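Local coordinates for protein putative MAR1 (Leishmania donovani, PDB 1X9G) that is of unproven function but belongs to the isochorismatase superfamily and may act as a MAR1-type ribonuclease, at residues 169-172 with 173-177; 187-190 with 191-195. All blocks are in the same frame, centred on the assembly; numbering follows the deposited sequence.

In the fold
Contact 1 lies within helix 169-176, and contact 2 covers the end of helix 185-191 and the loop after it. The two helices follow each other in the chain, so contact 1 closes before contact 2 opens. Their centres are about 11 Å apart, on the same side of the chain's centre. They touch through apolar side chains: Leu173 CD1 is 3.4 Å from Leu192 CD1, and Leu174 CD2 is 3.6 Å from Leu192 CD2. Both helices also pack on helix 39-55. Helix 169-176 follows 164-167, an outermost strand of the six-stranded parallel sheet, and also faces a second subunit. Contact 2 lies farther from the chain's centre and is more exposed.

Contact 1. Residues 169-172 with 173-177; sequences SESI and LLQMT
Gln175 reaches back one helical turn to Ser171. Its NE2 donates to Ser171 OG over 2.8 Å. The serine oxygen lies almost in the plane of the amide, but the bond is bent, with an N-H...O angle of 140°. With chi1 at -160°, Ser171 OG swings away from its own N and lies beside its carbonyl carbon, on the side where Gln175 comes back. The glutamine chain runs extended beyond CG. Ser171 OG also bonds to His118 O of the second subunit. The other end of the amide is held too, because Gln175 OE1 accepts from Met13 N. Bonds at both ends hold the amide of this buried side chain in one orientation and should limit its rotation.

Ile172 O takes two backbone donors from the same face of its plane. Met176 N reaches Ile172 O at 3.3 Å, tilted from the plane. Gln175 N comes from well above it. Beside them Ile172 CG2 meets Met176 SD at 4.3 Å. Leu173 N bonds to Ser169 O at 3.0 Å, while Leu174 N bonds to Glu170 O. Just past the helix, at the first residue to leave helical angles, Thr177 OG1 donates to Leu173 O over 2.9 Å, from above the carbonyl plane.

Further out, Ser169 OG bonds to Asp140 and Arg48 of the same chain, and Glu170 OE2 to His118 NE2 of the second subunit. Leu173 packs on helix 39-55. This short, mostly buried alpha-helix, following an edge strand of a parallel sheet, suits the Rossmann-like alpha/beta fold of the isochorismatase superfamily.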
# COMPACT_ATOMS: atom_id res chain seq x y z
N SER A 169 10.67 11.44 -11.89
CA SER A 169 11.79 12.27 -12.35
C SER A 169 11.72 13.74 -11.96
O SER A 169 12.75 14.32 -11.66
CB SER A 169 12.06 12.08 -13.86
OG SER A 169 11.00 12.57 -14.68
N GLU A 170 10.54 14.35 -11.92
CA GLU A 170 10.51 15.73 -11.43
C GLU A 170 10.80 15.74 -9.94
O GLU A 170 11.62 16.49 -9.49
CB GLU A 170 9.24 16.50 -11.82
CG GLU A 170 8.98 17.73 -11.00
CD GLU A 170 7.90 18.63 -11.60
OE1 GLU A 170 8.12 19.02 -12.76
OE2 GLU A 170 6.86 18.98 -10.93
N SER A 171 10.19 14.85 -9.18
CA SER A 171 10.49 14.77 -7.74
C SER A 171 11.97 14.60 -7.52
O SER A 171 12.54 15.24 -6.68
CB SER A 171 9.82 13.55 -7.11
OG SER A 171 9.73 13.73 -5.70
N ILE A 172 12.58 13.68 -8.24
CA ILE A 172 14.01 13.39 -8.11
C ILE A 172 14.96 14.55 -8.50
O ILE A 172 15.94 14.77 -7.77
CB ILE A 172 14.37 12.11 -8.92
CG1 ILE A 172 13.92 10.86 -8.15
CG2 ILE A 172 15.88 12.00 -9.18
CD1 ILE A 172 14.09 9.55 -9.01
N LEU A 173 14.70 15.27 -9.60
CA LEU A 173 15.54 16.44 -9.93
C LEU A 173 15.54 17.48 -8.80
O LEU A 173 16.58 17.91 -8.37
CB LEU A 173 15.18 17.12 -11.26
CG LEU A 173 15.23 16.40 -12.61
CD1 LEU A 173 15.66 17.36 -13.72
CD2 LEU A 173 16.06 15.09 -12.66
N LEU A 174 14.36 17.81 -8.30
CA LEU A 174 14.15 18.70 -7.18
C LEU A 174 14.74 18.26 -5.85
O LEU A 174 14.92 19.08 -4.94
CB LEU A 174 12.64 18.86 -6.99
CG LEU A 174 11.94 19.59 -8.14
CD1 LEU A 174 10.50 19.97 -7.78
CD2 LEU A 174 12.73 20.86 -8.58
N GLN A 175 14.98 16.97 -5.69
CA GLN A 175 15.44 16.45 -4.42
C GLN A 175 16.96 16.61 -4.38
O GLN A 175 17.54 16.82 -3.32
CB GLN A 175 15.06 14.98 -4.26
CG GLN A 175 13.60 14.68 -3.80
CD GLN A 175 13.29 13.19 -3.92
OE1 GLN A 175 14.08 12.37 -3.49
NE2 GLN A 175 12.19 12.84 -4.58
N MET A 176 17.59 16.50 -5.53
CA MET A 176 19.01 16.68 -5.65
C MET A 176 19.48 18.18 -5.62
O MET A 176 20.61 18.44 -5.25
CB MET A 176 19.50 15.98 -6.92
CG MET A 176 19.54 14.46 -6.84
SD MET A 176 19.79 13.62 -8.46
CE MET A 176 21.55 13.23 -8.35
N THR A 177 18.63 19.13 -6.02
CA THR A 177 18.97 20.57 -5.96
C THR A 177 18.22 21.29 -4.87
O THR A 177 17.31 22.03 -5.19
CB THR A 177 18.55 21.36 -7.24
OG1 THR A 177 17.53 20.67 -7.96
CG2 THR A 177 19.75 21.61 -8.16

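Contact 2. Residues 187-190 with 191-195; sequences RISK and LLKEE
Lys193 and Ser189 meet across one turn at the end of helix 185-191. The lysine chain runs back beside the backbone of Ser189, with Lys193 CG 3.7 Å from Ser189 O. It stays extended as far as CE and bends only at its last torsion (chi4 132°). That bend turns the ammonium group to the serine, and Lys193 NZ donates to Ser189 OG over 3.3 Å. Ser189 chi1 of 178° sets OG beside its carbonyl carbon, on the side from which Lys193 arrives.

Lys190 and Leu191 are neighbours in sequence, and their side chains lie slantwise to each other. The Lys190 chain is bent at chi2, chi3 and chi4. Lys190 CE comes 3.9 Å from Leu191 CD2, so the end of the lysine chain touches one methyl of the leucine. Leu191 itself is buried and packs on Arg51 of helix 39-55. Leu191 CB sits 3.3 Å from Ile188 O, against the backbone of the preceding turn. Leu192 packs on helix 169-176, where it touches Glu170, Leu173 and Leu174.

The backbone bonds here are mostly weak. Ile188 O receives weak bonds from both Leu191 N and Leu192 N, and Lys193 N makes a weak bond to Lys190 O. A type I beta turn from Leu191 to Glu194 follows, closed by Glu194 N bonding to Leu191 O at 3.0 Å.

Glu194 and Lys190 have opposite charges, but Lys190 NZ and Glu194 OE1 are 5.0 Å apart and form no salt bridge. Any attraction between them is probably modest on this exposed surface. The chemistry is therefore divided. Leu191 and Leu192 pack on helices 39-55 and 169-176, while Lys190, Lys193 and Glu194 are exposed, although Glu194 also touches Phe44 of helix 39-55.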
# COMPACT_ATOMS: atom_id res chain seq x y z
N ARG A 187 19.76 25.76 -14.99
CA ARG A 187 20.04 24.68 -15.93
C ARG A 187 19.07 23.51 -15.76
O ARG A 187 18.49 23.04 -16.73
CB ARG A 187 21.49 24.20 -15.78
CG ARG A 187 22.53 24.87 -16.69
CD ARG A 187 23.93 24.40 -16.30
NE ARG A 187 24.47 23.40 -17.23
CZ ARG A 187 25.73 22.95 -17.24
NH1 ARG A 187 26.61 23.39 -16.33
NH2 ARG A 187 26.12 22.05 -18.14
N ILE A 188 18.89 23.08 -14.51
CA ILE A 188 18.07 21.94 -14.14
C ILE A 188 16.59 22.26 -14.30
O ILE A 188 15.81 21.43 -14.78
CB ILE A 188 18.40 21.48 -12.72
CG1 ILE A 188 19.85 20.97 -12.67
CG2 ILE A 188 17.44 20.38 -12.28
CD1 ILE A 188 20.37 20.51 -11.31
N SER A 189 16.21 23.49 -13.93
CA SER A 189 14.86 24.01 -14.12
C SER A 189 14.40 23.85 -15.58
O SER A 189 13.25 23.54 -15.85
CB SER A 189 14.81 25.49 -13.70
OG SER A 189 13.55 26.09 -13.90
N LYS A 190 15.34 24.05 -16.51
CA LYS A 190 15.05 24.03 -17.93
C LYS A 190 14.62 22.64 -18.43
O LYS A 190 13.76 22.52 -19.32
CB LYS A 190 16.29 24.57 -18.68
CG LYS A 190 16.63 23.94 -20.04
CD LYS A 190 18.15 23.88 -20.26
CE LYS A 190 18.77 22.52 -19.83
NZ LYS A 190 19.26 21.68 -21.00
N LEU A 191 15.23 21.61 -17.86
CA LEU A 191 14.83 20.22 -18.10
C LEU A 191 13.37 19.98 -17.73
O LEU A 191 12.59 19.43 -18.51
CB LEU A 191 15.73 19.30 -17.29
CG LEU A 191 17.20 19.38 -17.70
CD1 LEU A 191 18.10 18.55 -16.80
CD2 LEU A 191 17.30 18.93 -19.17
N LEU A 192 13.00 20.44 -16.53
CA LEU A 192 11.64 20.37 -15.98
C LEU A 192 10.53 21.08 -16.78
O LEU A 192 9.34 20.88 -16.52
CB LEU A 192 11.65 20.95 -14.55
CG LEU A 192 11.77 20.06 -13.31
CD1 LEU A 192 12.55 18.75 -13.52
CD2 LEU A 192 12.35 20.87 -12.14
N LYS A 193 10.92 21.94 -17.74
CA LYS A 193 9.93 22.64 -18.57
C LYS A 193 9.60 21.81 -19.80
O LYS A 193 8.62 22.10 -20.48
CB LYS A 193 10.38 24.07 -18.93
CG LYS A 193 10.39 25.03 -17.69
CD LYS A 193 11.12 26.38 -17.99
CE LYS A 193 11.28 27.29 -16.71
NZ LYS A 193 12.70 27.84 -16.53
N GLU A 194 10.40 20.77 -20.05
CA GLU A 194 10.10 19.74 -21.08
C GLU A 194 8.94 18.84 -20.64
O GLU A 194 8.80 18.50 -19.46
CB GLU A 194 11.33 18.90 -21.45
CG GLU A 194 12.56 19.68 -21.94
CD GLU A 194 13.83 18.80 -22.11
OE1 GLU A 194 14.92 19.24 -21.66
OE2 GLU A 194 13.78 17.67 -22.68
N GLU A 195 8.10 18.49 -21.60
CA GLU A 195 6.88 17.75 -21.38
C GLU A 195 7.02 16.37 -22.04
O GLU A 195 7.50 16.27 -23.18
CB GLU A 195 5.70 18.47 -22.05
CG GLU A 195 5.50 19.94 -21.69
CD GLU A 195 4.50 20.13 -20.56
OE1 GLU A 195 3.71 21.11 -20.62
OE2 GLU A 195 4.49 19.30 -19.62